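PDB 3OFG: Boca/mesd chaperone for ywtd beta-propeller-egf protein 1 from Caenorhabditis elegans, which probably acts as an endoplasmic-reticulum chaperone that helps YWTD beta-propeller-EGF modules of LDL-receptor-type proteins to fold and mature, here represented by its structured domain. Local coordinates for residues A[34-39]-A[50-55]. Residues are numbered along the deposited sequence; the frame is centred on the assembly and turned at random. Where two conformers were deposited one is given.
Sequences KWTQIW and LQVFVI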
loop_
_atom_site.group_PDB
_atom_site.type_symbol
_atom_site.label_atom_id
_atom_site.label_comp_id
_atom_site.label_asym_id
_atom_site.label_seq_id
_atom_site.Cartn_x
_atom_site.Cartn_y
_atom_site.Cartn_z
ATOM N N LYS A 34 4.363 -3.589 16.653
ATOM C CA LYS A 34 4.679 -2.760 17.796
ATOM C C LYS A 34 5.348 -1.480 17.344
ATOM O O LYS A 34 4.949 -0.358 17.706
ATOM C CB LYS A 34 5.603 -3.499 18.760
ATOM C CG LYS A 34 6.143 -2.628 19.875
ATOM C CD LYS A 34 7.018 -3.397 20.852
ATOM C CE LYS A 34 7.719 -2.474 21.819
ATOM N NZ LYS A 34 8.523 -3.257 22.808
ATOM N N TRP A 35 6.425 -1.623 16.580
ATOM C CA TRP A 35 7.263 -0.467 16.300
ATOM C C TRP A 35 6.665 0.473 15.269
ATOM O O TRP A 35 6.828 1.688 15.391
ATOM C CB TRP A 35 8.704 -0.901 15.944
ATOM C CG TRP A 35 9.382 -1.300 17.213
ATOM C CD1 TRP A 35 9.578 -2.572 17.696
ATOM C CD2 TRP A 35 9.816 -0.412 18.232
ATOM N NE1 TRP A 35 10.125 -2.514 18.956
ATOM C CE2 TRP A 35 10.279 -1.197 19.300
ATOM C CE3 TRP A 35 9.874 0.979 18.340
ATOM C CZ2 TRP A 35 10.805 -0.631 20.470
ATOM C CZ3 TRP A 35 10.403 1.534 19.504
ATOM C CH2 TRP A 35 10.867 0.727 20.536
ATOM N N THR A 36 5.940 -0.043 14.284
ATOM C CA THR A 36 5.290 0.860 13.340
ATOM C C THR A 36 4.260 1.715 14.034
ATOM O O THR A 36 4.118 2.889 13.694
ATOM C CB THR A 36 4.689 0.158 12.110
ATOM O OG1 THR A 36 3.762 -0.849 12.513
ATOM C CG2 THR A 36 5.796 -0.463 11.275
ATOM N N GLN A 37 3.564 1.196 15.030
ATOM C CA GLN A 37 2.605 2.031 15.721
ATOM C C GLN A 37 3.295 3.073 16.578
ATOM O O GLN A 37 2.829 4.199 16.656
ATOM C CB GLN A 37 1.641 1.223 16.570
ATOM C CG GLN A 37 0.527 2.126 17.017
ATOM C CD GLN A 37 -0.718 1.430 17.485
ATOM O OE1 GLN A 37 -1.310 0.607 16.772
ATOM N NE2 GLN A 37 -1.188 1.836 18.656
ATOM N N ILE A 38 4.410 2.725 17.196
ATOM C CA ILE A 38 5.187 3.694 17.962
ATOM C C ILE A 38 5.694 4.808 17.053
ATOM O O ILE A 38 5.575 6.010 17.379
ATOM C CB ILE A 38 6.338 3.024 18.750
ATOM C CG1 ILE A 38 5.759 2.177 19.880
ATOM C CG2 ILE A 38 7.319 4.053 19.295
ATOM C CD1 ILE A 38 6.755 1.182 20.457
ATOM N N TRP A 39 6.277 4.453 15.916
ATOM C CA TRP A 39 6.741 5.482 14.974
ATOM C C TRP A 39 5.579 6.344 14.509
ATOM O O TRP A 39 5.731 7.560 14.377
ATOM C CB TRP A 39 7.500 4.881 13.800
ATOM C CG TRP A 39 8.692 4.102 14.231
ATOM C CD1 TRP A 39 9.510 4.371 15.288
ATOM C CD2 TRP A 39 9.193 2.902 13.627
ATOM N NE1 TRP A 39 10.495 3.406 15.376
ATOM C CE2 TRP A 39 10.306 2.500 14.375
ATOM C CE3 TRP A 39 8.795 2.132 12.532
ATOM C CZ2 TRP A 39 11.033 1.353 14.051
ATOM C CZ3 TRP A 39 9.510 0.986 12.228
ATOM C CH2 TRP A 39 10.603 0.608 12.998
ATOM N N LEU A 50 -0.610 9.990 9.431
ATOM C CA LEU A 50 -0.478 8.909 8.472
ATOM C C LEU A 50 -1.300 7.724 8.943
ATOM O O LEU A 50 -1.623 7.608 10.117
ATOM C CB LEU A 50 0.991 8.520 8.263
ATOM C CG LEU A 50 1.657 8.006 9.519
ATOM C CD1 LEU A 50 1.543 6.483 9.609
ATOM C CD2 LEU A 50 3.125 8.411 9.622
ATOM N N GLN A 51 -1.611 6.839 8.004
ATOM C CA GLN A 51 -2.306 5.578 8.252
ATOM C C GLN A 51 -1.324 4.441 7.983
ATOM O O GLN A 51 -0.597 4.482 6.985
ATOM C CB GLN A 51 -3.535 5.483 7.330
ATOM C CG GLN A 51 -4.375 4.233 7.515
ATOM C CD GLN A 51 -5.692 4.299 6.760
ATOM O OE1 GLN A 51 -5.888 5.151 5.923
ATOM N NE2 GLN A 51 -6.590 3.388 7.073
ATOM N N VAL A 52 -1.288 3.435 8.842
ATOM C CA VAL A 52 -0.378 2.308 8.699
ATOM C C VAL A 52 -1.095 1.052 8.242
ATOM O O VAL A 52 -2.152 0.701 8.762
ATOM C CB VAL A 52 0.268 1.957 10.053
ATOM C CG1 VAL A 52 1.241 0.799 9.925
ATOM C CG2 VAL A 52 0.981 3.169 10.640
ATOM N N PHE A 53 -0.501 0.364 7.278
ATOM C CA PHE A 53 -0.946 -0.953 6.857
ATOM C C PHE A 53 0.263 -1.878 6.933
ATOM O O PHE A 53 1.221 -1.679 6.211
ATOM C CB PHE A 53 -1.504 -0.938 5.420
ATOM C CG PHE A 53 -2.643 0.022 5.211
ATOM C CD1 PHE A 53 -3.947 -0.384 5.396
ATOM C CD2 PHE A 53 -2.399 1.315 4.839
ATOM C CE1 PHE A 53 -5.001 0.523 5.205
ATOM C CE2 PHE A 53 -3.438 2.203 4.648
ATOM C CZ PHE A 53 -4.724 1.794 4.825
ATOM N N VAL A 54 0.219 -2.904 7.770
ATOM C CA VAL A 54 1.284 -3.894 7.844
ATOM C C VAL A 54 0.998 -4.915 6.749
ATOM O O VAL A 54 0.028 -5.668 6.823
ATOM C CB VAL A 54 1.367 -4.510 9.257
ATOM C CG1 VAL A 54 2.449 -5.588 9.305
ATOM C CG2 VAL A 54 1.637 -3.402 10.273
ATOM N N ILE A 55 1.805 -4.901 5.702
ATOM C CA ILE A 55 1.530 -5.699 4.506
ATOM C C ILE A 55 2.393 -6.950 4.408
ATOM O O ILE A 55 2.126 -7.825 3.593
ATOM C CB ILE A 55 1.692 -4.859 3.219
ATOM C CG1 ILE A 55 3.103 -4.262 3.099
ATOM C CG2 ILE A 55 0.624 -3.770 3.175
ATOM C CD1 ILE A 55 3.414 -3.754 1.693
#
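Thr36 meets Val52 and Val54 where helix 29-45 packs on the antiparallel sheet of this ferredoxin-like beta-alpha-beta-beta-alpha-beta domain, the structured part of a Boca/Mesd chaperone. The sheet runs 50-56, 59-64, 12-17, 83-89, making the valine-bearing strand an outer one within its chain.

The contact across the two segments is van der Waals only and small, burying 116 Å² in all. Thr36 and Val52 are the closest backbone pair, with CA atoms 7.5 Å apart, near enough that short branched side chains span the gap. Val52 supplies most of the strand's share: its CG1, anti to the backbone N (chi1 -179°), comes within 4.1 Å of Thr36 CB. Val54, two residues on and on the same side of the strand, offers its other methyl, CG2. Beta-branched valine suits an extended strand and presents a compact hydrocarbon surface to the helix. Gln40, Arg29 and Thr32 of the same helix also touch these valines, and Phe62 of the adjacent strand lies against Val52.

A polar group in this buried place needs a partner, and Thr36 finds one within its own helix: OG1 hydrogen-bonds to the carbonyl oxygen of Thr32, one turn earlier. With chi1 at 56°, OG1 lies between the backbone N and the carbonyl carbon, from where the same oxygen also faces both valine methyls. The Thr36 side chain also touches Ala60 of the neighbouring strand.

The alternation of the strand sends Phe53 to the reverse side, where its ring meets Phe14 of the second subunit; Gln51 hydrogen-bonds there to backbone atoms of Ser92 and Gly90 of that subunit. One strand thus serves both the helix layer and the dimer. On the helix side, Thr36 OG1 lies 4.0 Å from Val52 CG1 and equally 4.0 Å from Val54 CG2.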